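Long-range contacts in centrosome-associated zinc finger protein CP190 (Drosophila melanogaster, PDB 6ER1), which organises chromatin domains and insulator boundaries after recruitment by DNA-binding insulator proteins, and homodimerises through the N-terminal BTB domain described here: residues D33-L37 with K48-L54; I89-M93 with M115-L120. All coordinates share one frame. Where two conformers were deposited one is given. Numbering follows the deposited sequence.

Interaction 1: residues D33-L37 with K48-L54; sequences DYCDL and KVHRLVL
Residues 33-37 run as an irregular loop off helix 17-31 into strand 37-40, meeting 48-54 where strand 46-49 ends and helix 51-57 starts. Tyr34 has positive phi (69/14), which turns the loop. The register is set by an antiparallel hydrogen-bonded pair, Leu37 with Val49 (CA-CA 5.4 Å): Val49 N donates to Leu37 O at 2.9 Å, while Val49 O accepts Asp36 N at 3.0 Å and Leu37 N at 3.3 Å. Two residues facing one make this a classic beta bulge. Asp36, chi1 p (56°), turns OD1 to Arg51 N, the first helical residue, at 2.8 Å with an N-H...O angle of 172°. Its OD2 takes water 1 (2.6 Å), which accepts from Leu52 N (3.0 Å); OD2 also makes a long salt bridge to Arg51 NH1 (3.7 Å), and water 2 links the same two atoms. Arg51 NE pairs with Glu65. The N-cap residue His50, chi1 m, reaches back so that NE2 donates to Asp33 O at 2.8 Å, ND1 bonding Tyr94. Cys35, chi1 m, lays SG over the imidazole face, 3.9 Å from the His50 centroid. Leu37 (t, p) brings CD2 to 4.1 Å from Leu54 CD2. Tyr34 OH hydrogen-bonds Asn62 of the second subunit. Thus the bulge's backbone bonds to Val49, with the Asp36 and His50 side chains, tie this strand-to-helix junction of the BTB fold at the dimer interface.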
loop_
_atom_site.group_PDB
_atom_site.type_symbol
_atom_site.label_atom_id
_atom_site.label_comp_id
_atom_site.label_asym_id
_atom_site.label_seq_id
_atom_site.Cartn_x
_atom_site.Cartn_y
_atom_site.Cartn_z
ATOM N N ASP A 33 -0.842 -7.163 9.323
ATOM C CA ASP A 33 0.037 -6.064 9.730
ATOM C C ASP A 33 -0.403 -4.817 9.015
ATOM O O ASP A 33 -0.587 -4.841 7.793
ATOM C CB ASP A 33 1.485 -6.372 9.371
ATOM C CG ASP A 33 2.092 -7.456 10.227
ATOM O OD1 ASP A 33 1.699 -7.577 11.394
ATOM O OD2 ASP A 33 2.988 -8.189 9.741
ATOM N N TYR A 34 -0.576 -3.740 9.784
ATOM C CA TYR A 34 -0.913 -2.395 9.305
ATOM C C TYR A 34 -2.320 -2.311 8.757
ATOM O O TYR A 34 -2.687 -1.293 8.163
ATOM C CB TYR A 34 0.124 -1.793 8.301
ATOM C CG TYR A 34 1.561 -2.013 8.729
ATOM C CD1 TYR A 34 2.077 -1.315 9.796
ATOM C CD2 TYR A 34 2.355 -3.025 8.159
ATOM C CE1 TYR A 34 3.371 -1.549 10.255
ATOM C CE2 TYR A 34 3.655 -3.263 8.615
ATOM C CZ TYR A 34 4.156 -2.505 9.672
ATOM O OH TYR A 34 5.429 -2.702 10.175
ATOM N N CYS A 35 -3.159 -3.325 9.027
ATOM C CA CYS A 35 -4.542 -3.269 8.547
ATOM C C CYS A 35 -5.299 -2.168 9.294
ATOM O O CYS A 35 -5.042 -1.906 10.479
ATOM C CB CYS A 35 -5.228 -4.611 8.645
ATOM S SG CYS A 35 -4.595 -5.839 7.476
ATOM N N ASP A 36 -6.179 -1.483 8.583
ATOM C CA ASP A 36 -6.869 -0.328 9.144
ATOM C C ASP A 36 -8.335 -0.306 8.855
ATOM O O ASP A 36 -9.007 0.683 9.148
ATOM C CB ASP A 36 -6.203 0.971 8.670
ATOM C CG ASP A 36 -6.128 1.076 7.178
ATOM O OD1 ASP A 36 -6.732 0.269 6.450
ATOM O OD2 ASP A 36 -5.444 1.986 6.702
ATOM N N LEU A 37 -8.848 -1.436 8.374
ATOM C CA LEU A 37 -10.267 -1.586 8.072
ATOM C C LEU A 37 -10.647 -3.046 8.315
ATOM O O LEU A 37 -10.008 -3.958 7.757
ATOM C CB LEU A 37 -10.554 -1.193 6.642
ATOM C CG LEU A 37 -11.978 -1.366 6.129
ATOM C CD1 LEU A 37 -13.028 -0.687 6.988
ATOM C CD2 LEU A 37 -12.076 -0.885 4.694
ATOM N N LYS A 48 -9.696 -8.533 7.692
ATOM C CA LYS A 48 -8.933 -7.292 7.919
ATOM C C LYS A 48 -8.122 -6.925 6.698
ATOM O O LYS A 48 -7.420 -7.776 6.152
ATOM C CB LYS A 48 -8.026 -7.432 9.126
ATOM C CG LYS A 48 -8.848 -7.614 10.389
ATOM C CD LYS A 48 -8.079 -7.746 11.674
ATOM C CE LYS A 48 -9.089 -7.810 12.830
ATOM N NZ LYS A 48 -8.462 -7.902 14.175
ATOM N N VAL A 49 -8.201 -5.660 6.284
ATOM C CA VAL A 49 -7.640 -5.236 5.024
ATOM C C VAL A 49 -6.959 -3.863 5.232
ATOM O O VAL A 49 -7.046 -3.238 6.291
ATOM C CB VAL A 49 -8.749 -5.158 3.938
ATOM C CG1 VAL A 49 -9.400 -6.493 3.703
ATOM C CG2 VAL A 49 -9.805 -4.123 4.299
ATOM N N HIS A 50 -6.346 -3.392 4.157
ATOM C CA HIS A 50 -5.745 -2.041 4.050
ATOM C C HIS A 50 -6.613 -1.177 3.179
ATOM O O HIS A 50 -6.785 -1.475 1.996
ATOM C CB HIS A 50 -4.355 -2.114 3.459
ATOM C CG HIS A 50 -3.413 -3.007 4.194
ATOM N ND1 HIS A 50 -3.217 -4.329 3.827
ATOM C CD2 HIS A 50 -2.648 -2.807 5.296
ATOM C CE1 HIS A 50 -2.357 -4.891 4.646
ATOM N NE2 HIS A 50 -1.999 -3.996 5.557
ATOM N N ARG A 51 -7.133 -0.092 3.737
ATOM C CA ARG A 51 -7.995 0.836 3.012
ATOM C C ARG A 51 -7.386 1.272 1.683
ATOM O O ARG A 51 -8.109 1.304 0.672
ATOM C CB ARG A 51 -8.313 2.026 3.882
ATOM C CG ARG A 51 -9.484 2.840 3.432
ATOM C CD ARG A 51 -9.758 3.989 4.412
ATOM N NE ARG A 51 -10.485 3.493 5.588
ATOM C CZ ARG A 51 -9.985 3.307 6.804
ATOM N NH1 ARG A 51 -8.716 3.577 7.080
ATOM N NH2 ARG A 51 -10.773 2.838 7.778
ATOM N N LEU A 52 -6.082 1.593 1.682
ATOM C CA LEU A 52 -5.455 2.096 0.480
ATOM C C LEU A 52 -5.411 1.062 -0.622
ATOM O O LEU A 52 -5.470 1.439 -1.810
ATOM C CB LEU A 52 -4.098 2.663 0.806
ATOM C CG LEU A 52 -2.846 1.839 0.975
ATOM C CD1 LEU A 52 -2.369 1.291 -0.367
ATOM C CD2 LEU A 52 -1.712 2.652 1.575
ATOM N N VAL A 53 -5.318 -0.242 -0.257
ATOM C CA VAL A 53 -5.304 -1.254 -1.303
ATOM C C VAL A 53 -6.677 -1.318 -1.982
ATOM O O VAL A 53 -6.798 -1.406 -3.221
ATOM C CB VAL A 53 -4.923 -2.626 -0.715
ATOM C CG1 VAL A 53 -5.019 -3.693 -1.782
ATOM C CG2 VAL A 53 -3.482 -2.567 -0.190
ATOM N N LEU A 54 -7.715 -1.308 -1.164
ATOM C CA LEU A 54 -9.092 -1.361 -1.689
ATOM C C LEU A 54 -9.358 -0.129 -2.588
ATOM O O LEU A 54 -9.901 -0.210 -3.719
ATOM C CB LEU A 54 -10.085 -1.435 -0.538
ATOM C CG LEU A 54 -10.358 -2.891 -0.013
ATOM C CD1 LEU A 54 -9.165 -3.746 0.217
ATOM C CD2 LEU A 54 -11.160 -2.844 1.264
HETATM O O HOH W 1 -4.564 1.872 4.241
HETATM O O HOH W 2 -6.438 4.642 5.544
#

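Interaction 2: residues I89-M93 with M115-L120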
loop_
_atom_site.group_PDB
_atom_site.type_symbol
_atom_site.label_atom_id
_atom_site.label_comp_id
_atom_site.label_asym_id
_atom_site.label_seq_id
_atom_site.Cartn_x
_atom_site.Cartn_y
_atom_site.Cartn_z
ATOM N N ILE A 89 -12.756 -10.968 -4.429
ATOM C CA ILE A 89 -12.462 -9.576 -4.939
ATOM C C ILE A 89 -11.297 -8.978 -4.170
ATOM O O ILE A 89 -10.393 -8.380 -4.801
ATOM C CB ILE A 89 -13.725 -8.767 -4.901
ATOM C CG1 ILE A 89 -14.671 -9.265 -5.981
ATOM C CG2 ILE A 89 -13.394 -7.281 -5.158
ATOM C CD1 ILE A 89 -16.038 -8.667 -5.969
ATOM N N VAL A 90 -11.281 -9.081 -2.858
ATOM C CA VAL A 90 -10.162 -8.541 -2.089
ATOM C C VAL A 90 -8.877 -9.242 -2.457
ATOM O O VAL A 90 -7.800 -8.609 -2.603
ATOM C CB VAL A 90 -10.440 -8.598 -0.572
ATOM C CG1 VAL A 90 -9.182 -8.330 0.265
ATOM C CG2 VAL A 90 -11.512 -7.612 -0.179
ATOM N N ASN A 91 -8.894 -10.570 -2.613
ATOM C CA ASN A 91 -7.669 -11.230 -3.013
ATOM C C ASN A 91 -7.142 -10.750 -4.391
ATOM O O ASN A 91 -5.909 -10.599 -4.604
ATOM C CB ASN A 91 -7.816 -12.746 -2.994
ATOM C CG ASN A 91 -7.898 -13.351 -1.582
ATOM O OD1 ASN A 91 -7.368 -12.803 -0.636
ATOM N ND2 ASN A 91 -8.477 -14.522 -1.476
ATOM N N PHE A 92 -8.069 -10.475 -5.295
ATOM C CA PHE A 92 -7.749 -9.852 -6.588
ATOM C C PHE A 92 -7.096 -8.483 -6.374
ATOM O O PHE A 92 -6.054 -8.191 -7.018
ATOM C CB PHE A 92 -8.984 -9.720 -7.472
ATOM C CG PHE A 92 -8.785 -8.882 -8.683
ATOM C CD1 PHE A 92 -8.060 -9.294 -9.761
ATOM C CD2 PHE A 92 -9.243 -7.596 -8.649
ATOM C CE1 PHE A 92 -7.832 -8.451 -10.829
ATOM C CE2 PHE A 92 -9.033 -6.741 -9.718
ATOM C CZ PHE A 92 -8.346 -7.179 -10.816
ATOM N N MET A 93 -7.646 -7.691 -5.467
ATOM C CA MET A 93 -7.043 -6.337 -5.268
ATOM C C MET A 93 -5.608 -6.417 -4.808
ATOM O O MET A 93 -4.765 -5.558 -5.189
ATOM C CB MET A 93 -7.845 -5.535 -4.277
ATOM C CG MET A 93 -9.207 -5.200 -4.746
ATOM S SD MET A 93 -10.182 -4.615 -3.340
ATOM C CE MET A 93 -11.352 -3.767 -4.121
ATOM N N MET A 115 -20.034 -1.977 -7.806
ATOM C CA MET A 115 -18.885 -1.297 -7.206
ATOM C C MET A 115 -18.291 -0.299 -8.206
ATOM O O MET A 115 -17.472 0.531 -7.779
ATOM C CB MET A 115 -17.765 -2.259 -6.872
ATOM C CG MET A 115 -18.126 -3.304 -5.830
ATOM S SD MET A 115 -16.816 -4.547 -5.640
ATOM C CE MET A 115 -15.662 -3.576 -4.744
ATOM N N ASN A 116 -18.649 -0.407 -9.451
ATOM C CA ASN A 116 -17.978 0.238 -10.603
ATOM C C ASN A 116 -16.539 -0.061 -10.549
ATOM O O ASN A 116 -15.657 0.844 -10.770
ATOM C CB ASN A 116 -18.255 1.744 -10.748
ATOM C CG ASN A 116 -17.965 2.175 -12.145
ATOM O OD1 ASN A 116 -18.323 1.529 -13.122
ATOM N ND2 ASN A 116 -17.206 3.335 -12.252
ATOM N N MET A 117 -16.089 -1.250 -10.284
ATOM C CA MET A 117 -14.726 -1.649 -10.216
ATOM C C MET A 117 -14.233 -1.969 -11.593
ATOM O O MET A 117 -14.118 -3.114 -12.046
ATOM C CB MET A 117 -14.533 -2.829 -9.248
ATOM C CG MET A 117 -13.111 -3.200 -8.991
ATOM S SD MET A 117 -13.054 -4.438 -7.662
ATOM C CE MET A 117 -11.375 -4.953 -7.757
ATOM N N THR A 118 -13.852 -0.902 -12.327
ATOM C CA THR A 118 -13.524 -0.995 -13.705
ATOM C C THR A 118 -12.466 -2.034 -14.044
ATOM O O THR A 118 -12.593 -2.769 -15.054
ATOM C CB THR A 118 -13.049 0.421 -14.192
ATOM O OG1 THR A 118 -14.083 1.358 -13.850
ATOM C CG2 THR A 118 -12.804 0.450 -15.682
ATOM N N VAL A 119 -11.404 -2.091 -13.239
ATOM C CA VAL A 119 -10.322 -3.003 -13.565
ATOM C C VAL A 119 -10.813 -4.484 -13.525
ATOM O O VAL A 119 -10.357 -5.286 -14.299
ATOM C CB VAL A 119 -9.076 -2.791 -12.697
ATOM C CG1 VAL A 119 -9.314 -3.070 -11.245
ATOM C CG2 VAL A 119 -7.837 -3.490 -13.245
ATOM N N LEU A 120 -11.712 -4.763 -12.610
ATOM C CA LEU A 120 -12.254 -6.157 -12.499
ATOM C C LEU A 120 -13.288 -6.415 -13.609
ATOM O O LEU A 120 -13.345 -7.528 -14.167
ATOM C CB LEU A 120 -12.841 -6.347 -11.104
ATOM C CG LEU A 120 -13.466 -7.736 -10.870
ATOM C CD1 LEU A 120 -12.431 -8.805 -11.167
ATOM C CD2 LEU A 120 -13.932 -7.723 -9.429
#
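Phe92, Ile89 and two residues of 115-120, Met117 and Leu120, carry most of the 320 Å² buried here. Phe92 and Ile89 lie three residues apart on helix 83-95, so both CA-to-CB bonds point at the opposing segment. The Phe92 ring (chi1 t) receives Leu120 CD1 over one face in a CH-pi contact, 4.2 Å from the centroid and 10° off the normal; Met117 CE and Val119 CG1 meet its edge, at 3.5 Å from Phe92 CD2 and 4.0 Å from Phe92 CE2 respectively. Ile89 touches two of the ring's three partners: its CG2 is 3.8 Å from Met117 SD, and its CG1 is 3.8 Å from Leu120 CD2. Met117 can fill this space because its side chain is fully extended (t, t, t in the conformer given), ending also 3.7 Å from Met93 CG through CE. Its backbone, centre of an inverse gamma turn and N-cap of helix 118-124, follows the Schellman motif at Asn116 that ends helix 105-115, and through this connection Met115, Met117, Val119 and Leu120 all point their CA-to-CB bonds toward helix 83-95. Cys57 of helix 51-57 packs on Met93, Met117 and Val119, and Trp17 of the second subunit meets Phe92. The contact is apolar, without hydrogen bonds, so van der Waals packing of methionine, branched aliphatic and Phe92 side chains joins the start of helix 118-124 and the turn before it to helix 83-95.

Both interactions belong to one BTB/POZ domain and come in series along the chain: interaction 1 closes at Leu54 before interaction 2 opens at Ile89. Their centres are about 15 Å apart, yet they touch, with Leu54 CG 3.8 Å from Met93 SD, Val49 CG1 3.9 Å from Val90 CG1 and Val53 CG1 3.9 Å from Met93 O. Helix 83-95 is therefore shared ground, packing on the strand-to-helix junction of 48-54 and on the turn and helix start of 115-120. Polar ties predominate in the first, buried apolar side chains in the second. Each also contacts the second subunit, linking the domain's core to homodimerisation.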